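Local coordinates for protein copper-containing nitrite reductase (Hyphomicrobium denitrificans 1NES1, PDB 6TFO) that probably reduces nitrite to nitric oxide with electrons from cytochrome c, using copper centres in a multidomain homotrimer, at residues V83-A88 with D114-L119; L219-V224 with Q240-A245; Y277-V282 with Y296-E301; L408-R413 with D440-E445. All blocks are in the same frame, centred on the assembly; numbering follows the deposited sequence.

Contact 1: V83-A88 with D114-L119; sequences VIDQYA and DYYCSL. With CU (copper (II) ion), chain L.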
loop_
_atom_site.group_PDB
_atom_site.type_symbol
_atom_site.label_atom_id
_atom_site.label_comp_id
_atom_site.label_asym_id
_atom_site.label_seq_id
_atom_site.Cartn_x
_atom_site.Cartn_y
_atom_site.Cartn_z
ATOM N N VAL C 83 31.091 -8.703 -9.946
ATOM C CA VAL C 83 32.375 -9.274 -10.418
ATOM C C VAL C 83 33.508 -8.504 -9.743
ATOM O O VAL C 83 33.399 -7.267 -9.623
ATOM C CB VAL C 83 32.477 -9.209 -11.949
ATOM C CG1 VAL C 83 33.796 -9.785 -12.451
ATOM C CG2 VAL C 83 31.304 -9.900 -12.610
ATOM N N ILE C 84 34.550 -9.221 -9.323
ATOM C CA ILE C 84 35.837 -8.658 -8.812
ATOM C C ILE C 84 36.955 -9.333 -9.607
ATOM O O ILE C 84 37.134 -10.569 -9.451
ATOM C CB ILE C 84 35.946 -8.898 -7.295
ATOM C CG1 ILE C 84 34.594 -8.678 -6.610
ATOM C CG2 ILE C 84 37.061 -8.054 -6.694
ATOM C CD1 ILE C 84 34.680 -8.398 -5.131
ATOM N N ASP C 85 37.620 -8.588 -10.492
ATOM C CA ASP C 85 38.469 -9.190 -11.560
ATOM C C ASP C 85 39.695 -9.865 -10.932
ATOM O O ASP C 85 39.984 -11.027 -11.312
ATOM C CB ASP C 85 38.866 -8.153 -12.617
ATOM C CG ASP C 85 37.728 -7.786 -13.566
ATOM O OD1 ASP C 85 36.776 -8.562 -13.681
ATOM O OD2 ASP C 85 37.801 -6.724 -14.174
ATOM N N GLN C 86 40.346 -9.180 -9.981
ATOM C CA GLN C 86 41.700 -9.509 -9.460
ATOM C C GLN C 86 41.614 -10.767 -8.596
ATOM O O GLN C 86 42.666 -11.322 -8.286
ATOM C CB GLN C 86 42.282 -8.330 -8.674
ATOM C CG GLN C 86 42.313 -7.042 -9.482
ATOM C CD GLN C 86 40.949 -6.439 -9.748
ATOM O OE1 GLN C 86 39.932 -6.795 -9.140
ATOM N NE2 GLN C 86 40.920 -5.498 -10.677
ATOM N N TYR C 87 40.395 -11.167 -8.212
ATOM C CA TYR C 87 40.090 -12.367 -7.392
ATOM C C TYR C 87 39.365 -13.421 -8.233
ATOM O O TYR C 87 38.941 -14.436 -7.680
ATOM C CB TYR C 87 39.249 -11.970 -6.178
ATOM C CG TYR C 87 40.054 -11.250 -5.129
ATOM C CD1 TYR C 87 40.900 -11.949 -4.304
ATOM C CD2 TYR C 87 40.031 -9.874 -5.004
ATOM C CE1 TYR C 87 41.662 -11.310 -3.348
ATOM C CE2 TYR C 87 40.796 -9.219 -4.058
ATOM C CZ TYR C 87 41.618 -9.941 -3.218
ATOM O OH TYR C 87 42.373 -9.330 -2.260
ATOM N N ALA C 88 39.203 -13.197 -9.530
ATOM C CA ALA C 88 38.386 -14.068 -10.400
ATOM C C ALA C 88 37.131 -14.533 -9.652
ATOM O O ALA C 88 36.727 -15.673 -9.833
ATOM C CB ALA C 88 39.227 -15.230 -10.838
ATOM N N ASP C 114 37.559 -2.995 -7.804
ATOM C CA ASP C 114 36.169 -2.703 -8.221
ATOM C C ASP C 114 35.364 -3.987 -8.139
ATOM O O ASP C 114 35.815 -5.004 -8.689
ATOM C CB ASP C 114 36.102 -2.109 -9.627
ATOM C CG ASP C 114 36.457 -0.629 -9.681
ATOM O OD1 ASP C 114 36.709 -0.035 -8.609
ATOM O OD2 ASP C 114 36.490 -0.090 -10.799
ATOM N N TYR C 115 34.234 -3.926 -7.445
ATOM C CA TYR C 115 33.093 -4.834 -7.686
ATOM C C TYR C 115 32.135 -4.105 -8.621
ATOM O O TYR C 115 31.856 -2.912 -8.380
ATOM C CB TYR C 115 32.466 -5.282 -6.369
ATOM C CG TYR C 115 31.700 -4.266 -5.562
ATOM C CD1 TYR C 115 30.332 -4.102 -5.743
ATOM C CD2 TYR C 115 32.307 -3.582 -4.527
ATOM C CE1 TYR C 115 29.601 -3.226 -4.964
ATOM C CE2 TYR C 115 31.593 -2.693 -3.743
ATOM C CZ TYR C 115 30.238 -2.511 -3.966
ATOM O OH TYR C 115 29.514 -1.653 -3.189
ATOM N N TYR C 116 31.656 -4.795 -9.653
ATOM C CA TYR C 116 30.822 -4.190 -10.713
ATOM C C TYR C 116 29.908 -5.242 -11.339
ATOM O O TYR C 116 30.154 -6.446 -11.205
ATOM C CB TYR C 116 31.733 -3.549 -11.757
ATOM C CG TYR C 116 32.506 -4.543 -12.571
ATOM C CD1 TYR C 116 31.965 -5.079 -13.725
ATOM C CD2 TYR C 116 33.763 -4.974 -12.171
ATOM C CE1 TYR C 116 32.658 -6.014 -14.476
ATOM C CE2 TYR C 116 34.473 -5.902 -12.919
ATOM C CZ TYR C 116 33.914 -6.435 -14.070
ATOM O OH TYR C 116 34.594 -7.353 -14.811
ATOM N N CYS C 117 28.862 -4.781 -12.015
ATOM C CA CYS C 117 27.927 -5.623 -12.788
ATOM C C CYS C 117 28.455 -5.709 -14.218
ATOM O O CYS C 117 28.817 -4.678 -14.777
ATOM C CB CYS C 117 26.515 -5.052 -12.757
ATOM S SG CYS C 117 25.351 -6.037 -13.729
ATOM N N SER C 118 28.517 -6.902 -14.787
ATOM C CA SER C 118 29.086 -7.139 -16.139
ATOM C C SER C 118 27.980 -7.098 -17.193
ATOM O O SER C 118 28.327 -7.209 -18.360
ATOM C CB SER C 118 29.807 -8.459 -16.200
ATOM O OG SER C 118 28.884 -9.531 -16.093
ATOM N N LEU C 119 26.705 -7.000 -16.809
ATOM C CA LEU C 119 25.592 -6.947 -17.803
ATOM C C LEU C 119 25.743 -5.703 -18.701
ATOM O O LEU C 119 26.249 -4.664 -18.290
ATOM C CB LEU C 119 24.242 -6.982 -17.081
ATOM C CG LEU C 119 23.650 -8.372 -16.793
ATOM C CD1 LEU C 119 23.528 -9.228 -18.056
ATOM C CD2 LEU C 119 24.468 -9.104 -15.741
HETATM CU CU CU L . 23.461 -5.066 -13.270
#
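Val83 meets Tyr116 through backbone and side chain. Their peptide groups form an antiparallel hydrogen-bonded pair: Val83 N gives to Tyr116 O at 2.7 Å, and Tyr116 N returns a bond to Val83 O at 3.0 Å. With its CG between backbone N and carbonyl carbon (chi1 69°), Tyr116 lays its ring beside the beta-branched valine on the face they share, where Val83 CB makes a CH-pi contact 4.0 Å from the Tyr116 centroid, shifted toward the rim, while CG1 leans on CZ. Val83 CG2 meets CB of Ser118, whose hydroxyl is bonded to Asp81. Ile84 turns to the opposite face with Tyr115; its CG1 lies 4.0 Å from Tyr115 CB, and its side chain also packs on Phe113 and Leu131, a place suited to a bulky aliphatic. Asp85 comes next, bringing OD1 to the edge of the Tyr116 ring, where Tyr116 OH donates to OD1 on the syn side at 2.7 Å, carboxylate and ring planes 75° apart. A phenylalanine in place of Tyr116 would probably keep the face against Val83 but leave the Asp85 carboxylate without this donor and freer to turn. Arg123 adds a cation-pi contact to the tyrosine. Tyr116 is thus held directly before Cys117, whose SG binds copper at 2.2 Å with His80 and His122, in a cupredoxin site that Met127 completes, consistent with a well-fixed strand end delivering the thiolate.

Contact 2: L219-V224 with Q240-A245; sequences LMIHSV and QTDPGA. With CU (copper (II) ion), chain J.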
loop_
_atom_site.group_PDB
_atom_site.type_symbol
_atom_site.label_atom_id
_atom_site.label_comp_id
_atom_site.label_asym_id
_atom_site.label_seq_id
_atom_site.Cartn_x
_atom_site.Cartn_y
_atom_site.Cartn_z
ATOM N N LEU C 219 12.529 -5.636 37.117
ATOM C CA LEU C 219 11.118 -5.260 36.892
ATOM C C LEU C 219 10.248 -6.497 37.115
ATOM O O LEU C 219 9.145 -6.357 37.608
ATOM C CB LEU C 219 10.951 -4.720 35.468
ATOM C CG LEU C 219 11.801 -3.495 35.103
ATOM C CD1 LEU C 219 11.552 -3.069 33.664
ATOM C CD2 LEU C 219 11.532 -2.318 36.026
ATOM N N MET C 220 10.734 -7.680 36.758
ATOM C CA MET C 220 9.874 -8.889 36.703
ATOM C C MET C 220 10.103 -9.782 37.925
ATOM O O MET C 220 11.228 -9.826 38.463
ATOM C CB MET C 220 10.140 -9.698 35.430
ATOM C CG MET C 220 10.126 -8.863 34.179
ATOM S SD MET C 220 8.653 -7.852 34.064
ATOM C CE MET C 220 9.006 -7.042 32.500
ATOM N N ILE C 221 9.040 -10.470 38.332
ATOM C CA ILE C 221 9.102 -11.713 39.150
ATOM C C ILE C 221 9.988 -12.717 38.389
ATOM O O ILE C 221 9.934 -12.749 37.152
ATOM C CB ILE C 221 7.668 -12.231 39.428
ATOM C CG1 ILE C 221 6.835 -11.250 40.267
ATOM C CG2 ILE C 221 7.704 -13.615 40.065
ATOM C CD1 ILE C 221 5.346 -11.552 40.299
ATOM N N HIS C 222 10.834 -13.466 39.087
ATOM C CA HIS C 222 11.605 -14.603 38.513
ATOM C C HIS C 222 11.431 -15.859 39.373
ATOM O O HIS C 222 10.991 -15.752 40.541
ATOM C CB HIS C 222 13.078 -14.225 38.345
ATOM C CG HIS C 222 13.252 -13.151 37.336
ATOM N ND1 HIS C 222 13.078 -13.386 36.004
ATOM C CD2 HIS C 222 13.515 -11.836 37.470
ATOM C CE1 HIS C 222 13.254 -12.264 35.346
ATOM N NE2 HIS C 222 13.536 -11.297 36.226
ATOM N N SER C 223 11.782 -17.007 38.802
ATOM C CA SER C 223 11.553 -18.342 39.394
ATOM C C SER C 223 12.577 -19.331 38.824
ATOM O O SER C 223 13.456 -18.907 38.048
ATOM C CB SER C 223 10.137 -18.778 39.126
ATOM O OG SER C 223 9.921 -18.921 37.727
ATOM N N VAL C 224 12.478 -20.603 39.207
ATOM C CA VAL C 224 13.285 -21.677 38.569
ATOM C C VAL C 224 12.510 -22.990 38.625
ATOM O O VAL C 224 11.903 -23.292 39.666
ATOM C CB VAL C 224 14.675 -21.788 39.203
ATOM C CG1 VAL C 224 14.596 -22.107 40.679
ATOM C CG2 VAL C 224 15.533 -22.799 38.475
ATOM N N GLN C 240 8.683 -18.414 42.909
ATOM C CA GLN C 240 8.159 -17.153 42.310
ATOM C C GLN C 240 8.589 -16.033 43.258
ATOM O O GLN C 240 7.972 -15.899 44.325
ATOM C CB GLN C 240 6.645 -17.198 42.104
ATOM C CG GLN C 240 6.186 -18.256 41.107
ATOM C CD GLN C 240 6.610 -18.012 39.679
ATOM O OE1 GLN C 240 6.458 -16.916 39.146
ATOM N NE2 GLN C 240 7.117 -19.052 39.031
ATOM N N THR C 241 9.643 -15.305 42.905
ATOM C CA THR C 241 10.357 -14.361 43.804
ATOM C C THR C 241 10.159 -12.915 43.318
ATOM O O THR C 241 10.596 -12.597 42.172
ATOM C CB THR C 241 11.850 -14.699 43.852
ATOM O OG1 THR C 241 11.982 -16.106 44.061
ATOM C CG2 THR C 241 12.588 -13.916 44.915
ATOM N N ASP C 242 9.543 -12.063 44.153
ATOM C CA ASP C 242 9.380 -10.618 43.846
ATOM C C ASP C 242 10.770 -9.994 43.784
ATOM O O ASP C 242 11.716 -10.538 44.348
ATOM C CB ASP C 242 8.502 -9.913 44.876
ATOM C CG ASP C 242 7.036 -10.300 44.776
ATOM O OD1 ASP C 242 6.610 -10.798 43.700
ATOM O OD2 ASP C 242 6.331 -10.112 45.779
ATOM N N PRO C 243 10.950 -8.873 43.052
ATOM C CA PRO C 243 12.212 -8.136 43.081
ATOM C C PRO C 243 12.639 -7.711 44.494
ATOM O O PRO C 243 11.806 -7.336 45.286
ATOM C CB PRO C 243 11.916 -6.905 42.210
ATOM C CG PRO C 243 10.844 -7.385 41.254
ATOM C CD PRO C 243 9.985 -8.315 42.095
ATOM N N GLY C 244 13.940 -7.800 44.773
ATOM C CA GLY C 244 14.523 -7.505 46.094
ATOM C C GLY C 244 14.220 -8.583 47.134
ATOM O O GLY C 244 14.732 -8.433 48.250
ATOM N N ALA C 245 13.441 -9.624 46.797
ATOM C CA ALA C 245 12.987 -10.693 47.718
ATOM C C ALA C 245 13.809 -11.969 47.496
ATOM O O ALA C 245 14.684 -11.997 46.597
ATOM C CB ALA C 245 11.510 -10.962 47.538
HETATM CU CU CU J . 12.533 -15.006 34.899
#
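Ile221 reaches across Gln240 at about a right angle, its CG2 methyl 3.6 Å from the amide oxygen OE1. Its other branch runs side by side with Asp242, both pointing the same way, and CG1 comes within 3.5 Å of OD1, so the aliphatic chain rests against polar groups close to the subunit interface. Gln240 starts out away from the opposite segment, but a bend at chi2 (-67°) swings CD back, and its amide lies beside Ser223. That serine hydroxyl is bonded to Thr265 and to Ala264 N, and Gln240 OE1 also bonds Thr265, so a small polar residue and a long amide share one partner. Between these side chains the backbones form a single antiparallel bridge: Thr241 N gives to His222 O at 2.8 Å and His222 N to Thr241 O at 3.2 Å, both fairly straight. Farther on, Pro243 sets CG 3.7 Å from Met220 O and takes the second position of a type II turn from Asp242 to Ala245, closed by Ala245 N bonding Asp242 O. Proline's restricted phi fits the first corner, and Gly244 the second, where phi is positive. Leu219, Met220 and Ile221 also pack on Arg90, Thr102 and Ser104, respectively, of the second subunit. The histidine ring leaves the bridge on the far side, where His222 ND1 binds copper, as do Cys263, His271 and Met276. Holding its backbone at both N and O, while Glu175 binds NE2, probably fixes this type 1 copper ligand from two ends.

Contact 3: Y277-V282 with Y296-E301; sequences YGLLLV and YVMQGE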
loop_
_atom_site.group_PDB
_atom_site.type_symbol
_atom_site.label_atom_id
_atom_site.label_comp_id
_atom_site.label_asym_id
_atom_site.label_seq_id
_atom_site.Cartn_x
_atom_site.Cartn_y
_atom_site.Cartn_z
ATOM N N TYR C 277 18.235 -19.786 31.437
ATOM C CA TYR C 277 18.402 -21.255 31.323
ATOM C C TYR C 277 19.826 -21.661 31.709
ATOM O O TYR C 277 20.756 -20.857 31.556
ATOM C CB TYR C 277 18.040 -21.729 29.911
ATOM C CG TYR C 277 18.658 -20.970 28.757
ATOM C CD1 TYR C 277 19.889 -21.340 28.227
ATOM C CD2 TYR C 277 17.976 -19.934 28.131
ATOM C CE1 TYR C 277 20.438 -20.687 27.128
ATOM C CE2 TYR C 277 18.509 -19.271 27.030
ATOM C CZ TYR C 277 19.739 -19.656 26.517
ATOM O OH TYR C 277 20.270 -19.014 25.441
ATOM N N GLY C 278 19.976 -22.902 32.186
ATOM C CA GLY C 278 21.252 -23.521 32.601
ATOM C C GLY C 278 21.137 -25.027 32.722
ATOM O O GLY C 278 20.042 -25.585 32.443
ATOM N N LEU C 279 22.225 -25.679 33.129
ATOM C CA LEU C 279 22.290 -27.163 33.274
ATOM C C LEU C 279 22.534 -27.534 34.742
ATOM O O LEU C 279 23.341 -26.857 35.407
ATOM C CB LEU C 279 23.402 -27.709 32.377
ATOM C CG LEU C 279 23.098 -27.776 30.883
ATOM C CD1 LEU C 279 24.270 -28.386 30.133
ATOM C CD2 LEU C 279 21.828 -28.557 30.596
ATOM N N LEU C 280 21.795 -28.539 35.218
ATOM C CA LEU C 280 21.986 -29.290 36.492
ATOM C C LEU C 280 22.422 -30.715 36.136
ATOM O O LEU C 280 21.590 -31.440 35.532
ATOM C CB LEU C 280 20.660 -29.322 37.272
ATOM C CG LEU C 280 20.634 -30.200 38.520
ATOM C CD1 LEU C 280 21.633 -29.673 39.555
ATOM C CD2 LEU C 280 19.229 -30.290 39.089
ATOM N N LEU C 281 23.668 -31.074 36.457
ATOM C CA LEU C 281 24.171 -32.483 36.432
ATOM C C LEU C 281 23.902 -33.113 37.795
ATOM O O LEU C 281 24.468 -32.610 38.803
ATOM C CB LEU C 281 25.673 -32.518 36.117
ATOM C CG LEU C 281 26.309 -33.903 36.022
ATOM C CD1 LEU C 281 25.674 -34.738 34.929
ATOM C CD2 LEU C 281 27.806 -33.785 35.780
ATOM N N VAL C 282 23.030 -34.120 37.827
ATOM C CA VAL C 282 22.886 -35.048 38.984
ATOM C C VAL C 282 23.744 -36.278 38.662
ATOM O O VAL C 282 23.318 -37.108 37.850
ATOM C CB VAL C 282 21.411 -35.383 39.251
ATOM C CG1 VAL C 282 21.244 -36.259 40.474
ATOM C CG2 VAL C 282 20.593 -34.116 39.406
ATOM N N TYR C 296 30.849 -26.598 29.052
ATOM C CA TYR C 296 29.446 -26.167 29.279
ATOM C C TYR C 296 28.987 -25.307 28.092
ATOM O O TYR C 296 29.509 -24.193 27.914
ATOM C CB TYR C 296 29.417 -25.372 30.578
ATOM C CG TYR C 296 28.071 -24.908 31.058
ATOM C CD1 TYR C 296 26.883 -25.447 30.595
ATOM C CD2 TYR C 296 28.006 -23.969 32.065
ATOM C CE1 TYR C 296 25.667 -25.040 31.113
ATOM C CE2 TYR C 296 26.804 -23.561 32.599
ATOM C CZ TYR C 296 25.627 -24.091 32.119
ATOM O OH TYR C 296 24.450 -23.651 32.658
ATOM N N VAL C 297 28.079 -25.831 27.271
ATOM C CA VAL C 297 27.525 -25.122 26.085
ATOM C C VAL C 297 25.992 -25.252 26.078
ATOM O O VAL C 297 25.475 -26.377 26.235
ATOM C CB VAL C 297 28.156 -25.623 24.777
ATOM C CG1 VAL C 297 27.517 -24.952 23.570
ATOM C CG2 VAL C 297 29.665 -25.417 24.765
ATOM N N MET C 298 25.294 -24.125 25.891
ATOM C CA MET C 298 23.822 -24.093 25.738
ATOM C C MET C 298 23.442 -23.212 24.541
ATOM O O MET C 298 24.082 -22.162 24.326
ATOM C CB MET C 298 23.141 -23.596 27.014
ATOM C CG MET C 298 23.234 -24.582 28.150
ATOM S SD MET C 298 21.960 -24.351 29.418
ATOM C CE MET C 298 20.617 -25.344 28.773
ATOM N N GLN C 299 22.455 -23.668 23.760
ATOM C CA GLN C 299 21.965 -22.980 22.540
ATOM C C GLN C 299 20.623 -22.344 22.875
ATOM O O GLN C 299 19.787 -22.988 23.532
ATOM C CB GLN C 299 21.847 -23.956 21.365
ATOM C CG GLN C 299 21.147 -23.394 20.146
ATOM C CD GLN C 299 21.153 -24.395 19.025
ATOM O OE1 GLN C 299 22.133 -25.119 18.825
ATOM N NE2 GLN C 299 20.047 -24.441 18.294
ATOM N N GLY C 300 20.420 -21.124 22.395
ATOM C CA GLY C 300 19.107 -20.468 22.483
ATOM C C GLY C 300 18.909 -19.480 21.364
ATOM O O GLY C 300 19.859 -19.255 20.568
ATOM N N GLU C 301 17.707 -18.917 21.320
ATOM C CA GLU C 301 17.273 -17.965 20.271
ATOM C C GLU C 301 16.905 -16.621 20.921
ATOM O O GLU C 301 16.432 -16.591 22.069
ATOM C CB GLU C 301 16.088 -18.530 19.472
ATOM C CG GLU C 301 16.147 -20.022 19.144
ATOM C CD GLU C 301 15.177 -20.902 19.911
ATOM O OE1 GLU C 301 14.075 -20.413 20.271
ATOM O OE2 GLU C 301 15.497 -22.089 20.124
HETATM O O HOH W 1 22.801 -18.949 24.184
#
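Leu279 and Tyr296 share the one direct hydrogen bond of this contact, from Leu279 N to the phenol oxygen OH at 3.0 Å. The same oxygen bonds Gly197 O, so it accepts a hydrogen bond from one backbone and donates one to another. With CG anti to the backbone N (chi1 -176°) the Tyr296 ring leaves its own strand, and its length carries OH to the other backbone, where no ladder forms. A water bonded to Tyr277 OH at 2.8 Å adds a second, weak link to Met298 O. Sulfur supplies another kind of contact: Met298 SD lies in the plane of the Tyr277 ring, at its edge, 3.8 Å from CD1, in a Met-aromatic pair. Apolar packing fills the rest. Leu279 CB and CD1 lie against Tyr296 CE1, while the flexible methionine bends at its last torsion and puts CE 3.9 Å from Leu279 CD2. Two glycines leave room for these groups. Gly278 CA is 3.4 Å from Met298 SD and also faces the Tyr296 hydroxyl, while a side chain on Gly300 would run into Tyr277 OH, which sits 3.5 Å from Gly300 CA. The Tyr277 side chain also lies about 4 Å from that of the copper ligand His262. The axes of the two short strand segments approach to 8.0 Å, with directions 139° apart. The contact joins sheets of two successive cupredoxin-type domains: strand 277-283 pairs with strands 200-203 and 257-262, strand 293-302 with strands 328-331 and 351-360, and Phe355 and Ile258 also touch Leu279.

Contact 4: L408-R413 with D440-E445; sequences LDRGGR and DAIMHE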
loop_
_atom_site.group_PDB
_atom_site.type_symbol
_atom_site.label_atom_id
_atom_site.label_comp_id
_atom_site.label_asym_id
_atom_site.label_seq_id
_atom_site.Cartn_x
_atom_site.Cartn_y
_atom_site.Cartn_z
ATOM N N LEU C 408 40.524 -36.194 21.157
ATOM C CA LEU C 408 41.252 -35.331 20.212
ATOM C C LEU C 408 42.465 -36.120 19.744
ATOM O O LEU C 408 43.505 -36.067 20.407
ATOM C CB LEU C 408 41.612 -34.029 20.923
ATOM C CG LEU C 408 40.405 -33.160 21.265
ATOM C CD1 LEU C 408 40.834 -31.949 22.078
ATOM C CD2 LEU C 408 39.678 -32.753 19.990
ATOM N N ASP C 409 42.292 -36.863 18.661
ATOM C CA ASP C 409 43.363 -37.691 18.060
ATOM C C ASP C 409 44.427 -36.735 17.512
ATOM O O ASP C 409 45.607 -37.094 17.548
ATOM C CB ASP C 409 42.833 -38.633 16.969
ATOM C CG ASP C 409 41.464 -39.222 17.272
ATOM O OD1 ASP C 409 40.444 -38.545 16.994
ATOM O OD2 ASP C 409 41.428 -40.336 17.808
ATOM N N ARG C 410 44.017 -35.565 17.017
ATOM C CA ARG C 410 44.931 -34.644 16.296
ATOM C C ARG C 410 44.425 -33.200 16.400
ATOM O O ARG C 410 43.300 -32.983 16.896
ATOM C CB ARG C 410 45.068 -35.088 14.837
ATOM C CG ARG C 410 43.747 -35.202 14.082
ATOM C CD ARG C 410 43.966 -34.796 12.641
ATOM N NE ARG C 410 44.438 -33.417 12.580
ATOM C CZ ARG C 410 45.129 -32.883 11.576
ATOM N NH1 ARG C 410 45.463 -33.603 10.511
ATOM N NH2 ARG C 410 45.487 -31.609 11.648
ATOM N N GLY C 411 45.244 -32.260 15.942
ATOM C CA GLY C 411 45.037 -30.815 16.132
ATOM C C GLY C 411 44.068 -30.249 15.111
ATOM O O GLY C 411 43.720 -30.967 14.136
ATOM N N GLY C 412 43.652 -29.006 15.353
ATOM C CA GLY C 412 42.783 -28.221 14.459
ATOM C C GLY C 412 41.919 -27.226 15.224
ATOM O O GLY C 412 41.896 -27.248 16.478
ATOM N N ARG C 413 41.227 -26.360 14.489
ATOM C CA ARG C 413 40.054 -25.601 14.985
ATOM C C ARG C 413 38.813 -26.452 14.703
ATOM O O ARG C 413 38.475 -26.641 13.520
ATOM C CB ARG C 413 39.993 -24.230 14.312
ATOM C CG ARG C 413 38.623 -23.570 14.390
ATOM C CD ARG C 413 38.661 -22.143 13.904
ATOM N NE ARG C 413 39.162 -21.313 14.984
ATOM C CZ ARG C 413 40.151 -20.439 14.878
ATOM N NH1 ARG C 413 40.514 -19.739 15.943
ATOM N NH2 ARG C 413 40.759 -20.257 13.715
ATOM N N ASP C 440 49.279 -34.798 9.579
ATOM C CA ASP C 440 49.708 -36.055 10.256
ATOM C C ASP C 440 49.098 -37.241 9.488
ATOM O O ASP C 440 48.530 -37.021 8.408
ATOM C CB ASP C 440 49.398 -36.033 11.766
ATOM C CG ASP C 440 47.930 -35.936 12.176
ATOM O OD1 ASP C 440 47.028 -36.205 11.334
ATOM O OD2 ASP C 440 47.700 -35.587 13.360
ATOM N N ALA C 441 49.230 -38.457 10.022
ATOM C CA ALA C 441 48.784 -39.719 9.384
ATOM C C ALA C 441 47.249 -39.804 9.330
ATOM O O ALA C 441 46.763 -40.578 8.479
ATOM C CB ALA C 441 49.368 -40.897 10.127
ATOM N N ILE C 442 46.527 -39.056 10.185
ATOM C CA ILE C 442 45.034 -39.107 10.344
ATOM C C ILE C 442 44.373 -38.225 9.272
ATOM O O ILE C 442 43.303 -38.642 8.756
ATOM C CB ILE C 442 44.603 -38.715 11.778
ATOM C CG1 ILE C 442 44.853 -39.871 12.746
ATOM C CG2 ILE C 442 43.155 -38.241 11.843
ATOM C CD1 ILE C 442 44.579 -39.527 14.197
ATOM N N MET C 443 44.967 -37.067 8.952
ATOM C CA MET C 443 44.520 -36.200 7.827
ATOM C C MET C 443 45.682 -35.314 7.360
ATOM O O MET C 443 46.306 -34.664 8.225
ATOM C CB MET C 443 43.348 -35.311 8.257
ATOM C CG MET C 443 42.727 -34.542 7.110
ATOM S SD MET C 443 41.244 -33.682 7.661
ATOM C CE MET C 443 40.080 -35.047 7.746
ATOM N N HIS C 444 45.960 -35.285 6.051
ATOM C CA HIS C 444 47.038 -34.451 5.457
ATOM C C HIS C 444 46.724 -34.117 3.996
ATOM O O HIS C 444 45.878 -34.799 3.368
ATOM C CB HIS C 444 48.414 -35.123 5.600
ATOM C CG HIS C 444 48.617 -36.376 4.805
ATOM N ND1 HIS C 444 48.509 -37.640 5.369
ATOM C CD2 HIS C 444 48.966 -36.566 3.507
ATOM C CE1 HIS C 444 48.747 -38.544 4.443
ATOM N NE2 HIS C 444 49.035 -37.913 3.295
ATOM N N GLU C 445 47.419 -33.114 3.466
ATOM C CA GLU C 445 47.259 -32.691 2.055
ATOM C C GLU C 445 48.093 -33.649 1.200
ATOM O O GLU C 445 49.021 -34.255 1.736
ATOM C CB GLU C 445 47.615 -31.212 1.873
ATOM C CG GLU C 445 49.060 -30.840 2.168
ATOM C CD GLU C 445 49.209 -29.369 2.523
ATOM O OE1 GLU C 445 49.964 -28.673 1.831
ATOM O OE2 GLU C 445 48.548 -28.931 3.490
#
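Arg410 and Asp440 are brought together by matching first torsions, each CG lying between its own backbone N and carbonyl carbon (chi1 56° for Arg410, 63° for Asp440). The arginine then bends twice more, and its NH1 forms a salt bridge with Asp440 OD1 at 3.1 Å. The two flat groups are steeply inclined, 67° apart, and OD2 stands over one face of the guanidinium. In the guanidinium plane, NE and NH2 grip Gly411 O side-on at 3.0 and 3.1 Å, while NH2 also bonds Lys438 O. The aliphatic part of the arginine is used too: its CD slides past Ile442 CG2 at 3.6 Å, and Ile442 CD1 touches CB of Asp409. Asp440 suits its place because its short carboxylate also folds back on its own chain, OD1 accepting from Ile442 N in an Asx turn and from Met443 N at 3.3 Å. An alanine at Arg410 would probably leave Asp440 without its charged mate, strip Gly411 O of both side-chain donors and open a gap beside Ile442. Met443 and His444 continue into an antiparallel ladder with a strand of the third subunit, and Thr230 and Pro232 of that subunit pack on Ile442 and Arg410. One cation therefore ties the loop before strand 412-418 to the C-terminal tail, and its charge would help balance a carboxylate shaping that tail at the trimer interface.

Contact 3 is the core of the set: all its touching residues are buried, and it joins two facing sheets through sulfur, aromatic and aliphatic packing. The other three are partly buried, and no two contacts share a strand or loop. Contacts 1 and 2 each hold a copper ligand beside an antiparallel backbone pairing, but in different cupredoxin domains, their centres about 57 Å apart; contact 1 leans on a ring and a carboxylate, contact 2 on its backbone bridge, with side chains that only touch. Contact 2 lies nearest contact 3, about 8 Å between closest atoms. Contact 4, away from the annotated sites, relies on charge. Other subunits touch contacts 2 and 4 but not 1 and 3.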